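Flavin prenyltransferase UbiX (Methanocaldococcus jannaschii, PDB 6M8V) probably transfers a dimethylallyl group from dimethylallyl monophosphate to reduced FMN, without a metal, making the prenylated flavin cofactor of UbiD decarboxylases. Local coordinates at residues I3-T8 with V29-S34; P145-Y150 with N157-F162. One frame throughout, in Å; residues are numbered along the deposited sequence.

Contact 1: residues I3-T8 with V29-S34. With FMN (flavin mononucleotide), chain B.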
loop_
_atom_site.group_PDB
_atom_site.type_symbol
_atom_site.label_atom_id
_atom_site.label_comp_id
_atom_site.label_asym_id
_atom_site.label_seq_id
_atom_site.Cartn_x
_atom_site.Cartn_y
_atom_site.Cartn_z
ATOM N N ILE A 3 11.183 10.891 33.994
ATOM C CA ILE A 3 10.021 11.037 33.131
ATOM C C ILE A 3 9.969 12.469 32.620
ATOM O O ILE A 3 10.036 13.416 33.411
ATOM C CB ILE A 3 8.721 10.673 33.872
ATOM C CG1 ILE A 3 8.794 9.233 34.380
ATOM C CG2 ILE A 3 7.507 10.867 32.962
ATOM C CD1 ILE A 3 7.690 8.870 35.357
ATOM N N ILE A 4 9.850 12.624 31.305
ATOM C CA ILE A 4 9.677 13.933 30.685
ATOM C C ILE A 4 8.183 14.172 30.501
ATOM O O ILE A 4 7.510 13.425 29.781
ATOM C CB ILE A 4 10.420 14.023 29.341
ATOM C CG1 ILE A 4 11.760 13.286 29.403
ATOM C CG2 ILE A 4 10.620 15.476 28.928
ATOM C CD1 ILE A 4 12.797 13.968 30.264
ATOM N N VAL A 5 7.658 15.201 31.156
ATOM C CA VAL A 5 6.259 15.587 31.017
ATOM C C VAL A 5 6.198 16.798 30.097
ATOM O O VAL A 5 6.828 17.826 30.370
ATOM C CB VAL A 5 5.613 15.884 32.379
ATOM C CG1 VAL A 5 4.219 16.456 32.184
ATOM C CG2 VAL A 5 5.560 14.623 33.224
ATOM N N CYS A 6 5.447 16.675 29.002
ATOM C CA CYS A 6 5.332 17.721 27.994
ATOM C C CYS A 6 3.876 18.152 27.901
ATOM O O CYS A 6 3.007 17.336 27.578
ATOM C CB CYS A 6 5.830 17.230 26.629
ATOM S SG CYS A 6 7.474 16.447 26.622
ATOM N N ILE A 7 3.617 19.431 28.164
ATOM C CA ILE A 7 2.274 20.000 28.108
ATOM C C ILE A 7 2.161 20.828 26.838
ATOM O O ILE A 7 2.914 21.790 26.650
ATOM C CB ILE A 7 1.965 20.863 29.342
ATOM C CG1 ILE A 7 2.471 20.185 30.620
ATOM C CG2 ILE A 7 0.470 21.153 29.424
ATOM C CD1 ILE A 7 2.142 20.951 31.903
ATOM N N THR A 8 1.214 20.478 25.975
ATOM C CA THR A 8 0.980 21.228 24.748
ATOM C C THR A 8 -0.396 21.878 24.790
ATOM O O THR A 8 -1.231 21.577 25.647
ATOM C CB THR A 8 1.120 20.335 23.505
ATOM O OG1 THR A 8 0.122 19.305 23.524
ATOM C CG2 THR A 8 2.498 19.705 23.456
ATOM N N VAL A 29 11.243 14.233 37.519
ATOM C CA VAL A 29 10.334 14.739 36.502
ATOM C C VAL A 29 10.967 15.958 35.849
ATOM O O VAL A 29 11.305 16.935 36.530
ATOM C CB VAL A 29 8.961 15.080 37.099
ATOM C CG1 VAL A 29 8.079 15.741 36.054
ATOM C CG2 VAL A 29 8.303 13.820 37.649
ATOM N N ASN A 30 11.135 15.897 34.531
ATOM C CA ASN A 30 11.500 17.056 33.730
ATOM C C ASN A 30 10.264 17.553 32.991
ATOM O O ASN A 30 9.497 16.758 32.441
ATOM C CB ASN A 30 12.615 16.716 32.739
ATOM C CG ASN A 30 13.939 16.430 33.424
ATOM O OD1 ASN A 30 13.973 15.980 34.567
ATOM N ND2 ASN A 30 15.038 16.686 32.725
ATOM N N LEU A 31 10.068 18.867 32.999
ATOM C CA LEU A 31 8.843 19.478 32.508
ATOM C C LEU A 31 9.148 20.444 31.376
ATOM O O LEU A 31 10.095 21.233 31.457
ATOM C CB LEU A 31 8.115 20.214 33.634
ATOM C CG LEU A 31 6.801 20.942 33.342
ATOM C CD1 LEU A 31 5.713 19.977 32.888
ATOM C CD2 LEU A 31 6.360 21.695 34.582
ATOM N N ILE A 32 8.347 20.366 30.316
ATOM C CA ILE A 32 8.364 21.333 29.226
ATOM C C ILE A 32 6.927 21.763 28.970
ATOM O O ILE A 32 6.026 20.921 28.909
ATOM C CB ILE A 32 8.988 20.754 27.940
ATOM C CG1 ILE A 32 10.260 19.964 28.255
ATOM C CG2 ILE A 32 9.272 21.869 26.941
ATOM C CD1 ILE A 32 10.712 19.051 27.123
ATOM N N ILE A 33 6.714 23.069 28.823
ATOM C CA ILE A 33 5.389 23.638 28.590
ATOM C C ILE A 33 5.475 24.528 27.359
ATOM O O ILE A 33 6.272 25.475 27.330
ATOM C CB ILE A 33 4.877 24.432 29.807
ATOM C CG1 ILE A 33 4.928 23.570 31.073
ATOM C CG2 ILE A 33 3.459 24.928 29.568
ATOM C CD1 ILE A 33 4.593 24.324 32.355
ATOM N N SER A 34 4.672 24.223 26.341
ATOM C CA SER A 34 4.677 25.042 25.139
ATOM C C SER A 34 4.000 26.384 25.407
ATOM O O SER A 34 3.219 26.539 26.351
ATOM C CB SER A 34 3.966 24.331 23.987
ATOM O OG SER A 34 2.568 24.273 24.216
HETATM N N1 FMN B . -5.946 21.905 19.646
HETATM C C2 FMN B . -6.233 20.559 19.741
HETATM O O2 FMN B . -5.725 19.816 18.918
HETATM N N3 FMN B . -7.070 20.053 20.730
HETATM C C4 FMN B . -7.617 20.937 21.651
HETATM O O4 FMN B . -8.360 20.562 22.562
HETATM C C4A FMN B . -7.327 22.291 21.556
HETATM N N5 FMN B . -7.887 23.141 22.475
HETATM C C5A FMN B . -7.614 24.483 22.403
HETATM C C6 FMN B . -8.188 25.317 23.344
HETATM C C7 FMN B . -7.932 26.673 23.292
HETATM C C7M FMN B . -8.555 27.563 24.316
HETATM C C8 FMN B . -7.104 27.195 22.308
HETATM C C8M FMN B . -6.841 28.669 22.280
HETATM C C9 FMN B . -6.526 26.357 21.360
HETATM C C9A FMN B . -6.781 24.991 21.408
HETATM N N10 FMN B . -6.212 24.138 20.480
HETATM C C10 FMN B . -6.494 22.784 20.555
HETATM C "C1'" FMN B . -5.320 24.677 19.390
HETATM C "C2'" FMN B . -3.842 24.419 19.659
HETATM O "O2'" FMN B . -3.450 25.084 20.840
HETATM C "C3'" FMN B . -2.968 24.907 18.514
HETATM O "O3'" FMN B . -3.036 23.998 17.435
HETATM C "C4'" FMN B . -1.525 25.117 18.971
HETATM O "O4'" FMN B . -0.744 25.530 17.874
HETATM C "C5'" FMN B . -0.893 23.880 19.603
HETATM O "O5'" FMN B . 0.492 24.116 19.772
HETATM P P FMN B . 1.384 23.271 20.820
HETATM O O1P FMN B . 0.905 23.562 22.213
HETATM O O2P FMN B . 1.190 21.801 20.537
HETATM O O3P FMN B . 2.839 23.640 20.666
#
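I3-T8 and V29-S34 run side by side as the two parallel strands of a beta-alpha-beta unit, with helix 13-22 as the crossover. The sheet is the parallel core of a Rossmann-like flavoprotein fold. Five backbone hydrogen bonds join the strands. The oxygens of I3, V5 and I7 accept from N30 N, I32 N and S34 N. In return V5 N and I7 N give to N30 O and I32 O. The shortest, V5 N to N30 O, is 2.7 Å. The oxygens of I3, V5, N30 and I32 also take a CA-H contact each. The backbone of I4 and C6 bonds instead to strand 78-84, on the other side of strand 2-7.

On one face I4 CD1 lies 3.7 Å from N30 CB, and I4 CG2 meets I32 CD1 at 4.0 Å. An alanine in place of I4 would probably leave N30 CB and I32 CD1 without these neighbours and open a gap beside L69. On the face toward helix 13-22, I7 CD1 touches both L31 CD1 (3.8 Å) and I33 CG1 (3.9 Å).

The strand ends meet the flavin phosphate. T8 OG1 is satisfied by P83 O and S85 N. S34 caps the next helix through A37 N. Its chi1 of 71° sets OG between the backbone N and the carbonyl carbon, and S34 OG donates to O1P of FMN at 2.7 Å.

Contact 2: residues P145-Y150 with N157-F162. With PO4 (phosphate ion), chain C.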
loop_
_atom_site.group_PDB
_atom_site.type_symbol
_atom_site.label_atom_id
_atom_site.label_comp_id
_atom_site.label_asym_id
_atom_site.label_seq_id
_atom_site.Cartn_x
_atom_site.Cartn_y
_atom_site.Cartn_z
ATOM N N PRO A 145 -7.236 10.997 26.508
ATOM C CA PRO A 145 -7.894 10.940 27.824
ATOM C C PRO A 145 -9.374 10.631 27.694
ATOM O O PRO A 145 -10.196 11.528 27.485
ATOM C CB PRO A 145 -7.647 12.337 28.406
ATOM C CG PRO A 145 -7.500 13.231 27.199
ATOM C CD PRO A 145 -6.869 12.372 26.117
ATOM N N ILE A 146 -9.716 9.351 27.795
ATOM C CA ILE A 146 -11.090 8.888 27.637
ATOM C C ILE A 146 -11.510 8.207 28.934
ATOM O O ILE A 146 -11.315 6.991 29.097
ATOM C CB ILE A 146 -11.226 7.948 26.432
ATOM C CG1 ILE A 146 -10.513 8.557 25.222
ATOM C CG2 ILE A 146 -12.686 7.709 26.116
ATOM C CD1 ILE A 146 -10.534 7.694 23.987
ATOM N N PRO A 147 -12.071 8.952 29.882
ATOM C CA PRO A 147 -12.440 8.349 31.166
ATOM C C PRO A 147 -13.472 7.247 31.000
ATOM O O PRO A 147 -14.294 7.264 30.080
ATOM C CB PRO A 147 -13.002 9.530 31.966
ATOM C CG PRO A 147 -13.303 10.594 30.960
ATOM C CD PRO A 147 -12.336 10.398 29.840
ATOM N N ALA A 148 -13.386 6.261 31.886
ATOM C CA ALA A 148 -14.418 5.254 32.074
ATOM C C ALA A 148 -15.251 5.610 33.301
ATOM O O ALA A 148 -14.948 6.552 34.035
ATOM C CB ALA A 148 -13.798 3.865 32.226
ATOM N N PHE A 149 -16.316 4.841 33.522
ATOM C CA PHE A 149 -17.241 5.136 34.610
ATOM C C PHE A 149 -17.582 3.912 35.452
ATOM O O PHE A 149 -18.495 3.986 36.282
ATOM C CB PHE A 149 -18.529 5.769 34.061
ATOM C CG PHE A 149 -18.320 7.121 33.433
ATOM C CD1 PHE A 149 -17.858 7.234 32.127
ATOM C CD2 PHE A 149 -18.585 8.281 34.145
ATOM C CE1 PHE A 149 -17.659 8.477 31.545
ATOM C CE2 PHE A 149 -18.390 9.530 33.567
ATOM C CZ PHE A 149 -17.924 9.628 32.266
ATOM N N TYR A 150 -16.880 2.786 35.270
ATOM C CA TYR A 150 -17.143 1.633 36.125
ATOM C C TYR A 150 -16.668 1.861 37.553
ATOM O O TYR A 150 -17.113 1.151 38.461
ATOM C CB TYR A 150 -16.506 0.359 35.552
ATOM C CG TYR A 150 -15.040 0.453 35.170
ATOM C CD1 TYR A 150 -14.039 0.453 36.141
ATOM C CD2 TYR A 150 -14.655 0.504 33.835
ATOM C CE1 TYR A 150 -12.701 0.523 35.789
ATOM C CE2 TYR A 150 -13.321 0.575 33.475
ATOM C CZ TYR A 150 -12.348 0.583 34.453
ATOM O OH TYR A 150 -11.023 0.651 34.089
ATOM N N ASN A 157 -12.885 15.368 40.042
ATOM C CA ASN A 157 -11.601 14.890 40.547
ATOM C C ASN A 157 -11.449 13.383 40.371
ATOM O O ASN A 157 -10.354 12.896 40.061
ATOM C CB ASN A 157 -11.453 15.274 42.018
ATOM C CG ASN A 157 -10.112 15.906 42.325
ATOM O OD1 ASN A 157 -9.064 15.329 42.044
ATOM N ND2 ASN A 157 -10.140 17.104 42.903
ATOM N N ASP A 158 -12.531 12.624 40.577
ATOM C CA ASP A 158 -12.471 11.178 40.371
ATOM C C ASP A 158 -12.201 10.828 38.912
ATOM O O ASP A 158 -11.556 9.815 38.621
ATOM C CB ASP A 158 -13.777 10.519 40.812
ATOM C CG ASP A 158 -13.949 10.491 42.317
ATOM O OD1 ASP A 158 -12.935 10.538 43.048
ATOM O OD2 ASP A 158 -15.112 10.415 42.764
ATOM N N ILE A 159 -12.711 11.635 37.986
ATOM C CA ILE A 159 -12.444 11.400 36.576
ATOM C C ILE A 159 -10.980 11.676 36.264
ATOM O O ILE A 159 -10.319 10.885 35.579
ATOM C CB ILE A 159 -13.392 12.256 35.721
ATOM C CG1 ILE A 159 -14.837 11.785 35.925
ATOM C CG2 ILE A 159 -12.985 12.212 34.256
ATOM C CD1 ILE A 159 -15.836 12.471 35.042
ATOM N N ILE A 160 -10.440 12.781 36.791
ATOM C CA ILE A 160 -9.042 13.128 36.540
ATOM C C ILE A 160 -8.111 12.074 37.128
ATOM O O ILE A 160 -7.083 11.732 36.535
ATOM C CB ILE A 160 -8.726 14.529 37.098
ATOM C CG1 ILE A 160 -9.781 15.537 36.646
ATOM C CG2 ILE A 160 -7.334 14.973 36.668
ATOM C CD1 ILE A 160 -9.926 15.633 35.147
ATOM N N ASN A 161 -8.458 11.538 38.301
ATOM C CA ASN A 161 -7.589 10.562 38.949
ATOM C C ASN A 161 -7.631 9.209 38.247
ATOM O O ASN A 161 -6.650 8.459 38.296
ATOM C CB ASN A 161 -7.972 10.411 40.424
ATOM C CG ASN A 161 -7.511 11.585 41.266
ATOM O OD1 ASN A 161 -6.595 12.311 40.884
ATOM N ND2 ASN A 161 -8.141 11.774 42.421
ATOM N N PHE A 162 -8.752 8.870 37.609
ATOM C CA PHE A 162 -8.787 7.661 36.789
ATOM C C PHE A 162 -7.799 7.765 35.633
ATOM O O PHE A 162 -6.975 6.866 35.416
ATOM C CB PHE A 162 -10.202 7.413 36.259
ATOM C CG PHE A 162 -10.296 6.243 35.314
ATOM C CD1 PHE A 162 -10.566 4.973 35.792
ATOM C CD2 PHE A 162 -10.100 6.410 33.947
ATOM C CE1 PHE A 162 -10.643 3.895 34.933
ATOM C CE2 PHE A 162 -10.171 5.336 33.084
ATOM C CZ PHE A 162 -10.445 4.075 33.578
HETATM P P PO4 C . -10.374 -0.747 30.499
HETATM O O1 PO4 C . -11.256 -1.727 31.240
HETATM O O2 PO4 C . -10.079 0.455 31.367
HETATM O O3 PO4 C . -9.067 -1.414 30.131
HETATM O O4 PO4 C . -11.096 -0.304 29.247
#
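F162, on helix 156-171, meets Y150 of the preceding loop in an offset edge-to-face pair. The edge of F162 points to the face of Y150. The centroids are 5.7 Å apart and the planes stand at 78°. Y150 OH also lies at the edge of the F162 ring, in its plane, 3.4 Å from F162 CE1. The CG of F162 is anti to its backbone N (chi1 175°), which carries the ring from the helix toward the loop.

The other side-chain contacts between the segments are apolar. A148 CB touches the tip of the F162 ring, 3.6 Å from F162 CZ. The backbone A148 N also comes 3.6 Å from F162 CE2. One turn earlier on the helix, I159 uses both of its branches. I159 CG2 packs on the proline ring, 3.5 Å from P147 CB. I159 CD1 reaches F149 CE2 at 4.2 Å.

Polar bonds lead outward from the loop. Y150 OH donates to O2 of a phosphate ion at 2.9 Å, and O2 lies in the plane of the tyrosine ring. The ion is probably from the crystallisation liquor. S71, G72 and K110 of a fourth subunit also hold it. F149 N bonds to S11 OG of a third subunit, and I146 O accepts from R120 NH1 of that subunit.

Y150, and R166 whose side chain lies near that of F162, are predicted to bind dimethylallyl phosphate. The phosphate at Y150 OH is consistent with that role. The arrangement is consistent with an active site built at a subunit interface, as in the UbiX/PAD1 family.

Contact 1 is in the core of the fold, centred about 7 Å from the centre of the chain. Contact 2 is centred about 16 Å out, also buried, with other subunits packed against its loop. The two share no segment, and their nearest atoms are about 10 Å apart. Helix 13-22 relates them: it packs on strands of contact 1, and its residues also touch P145 and I160. Contact 1 is held by regular backbone bonds with aliphatic packing on both faces. Contact 2 relies on side chains, chiefly aromatic and apolar, while polar groups of its loop bond to other subunits and the ion. One ends at the flavin phosphate, the other at the probable prenyl-donor site.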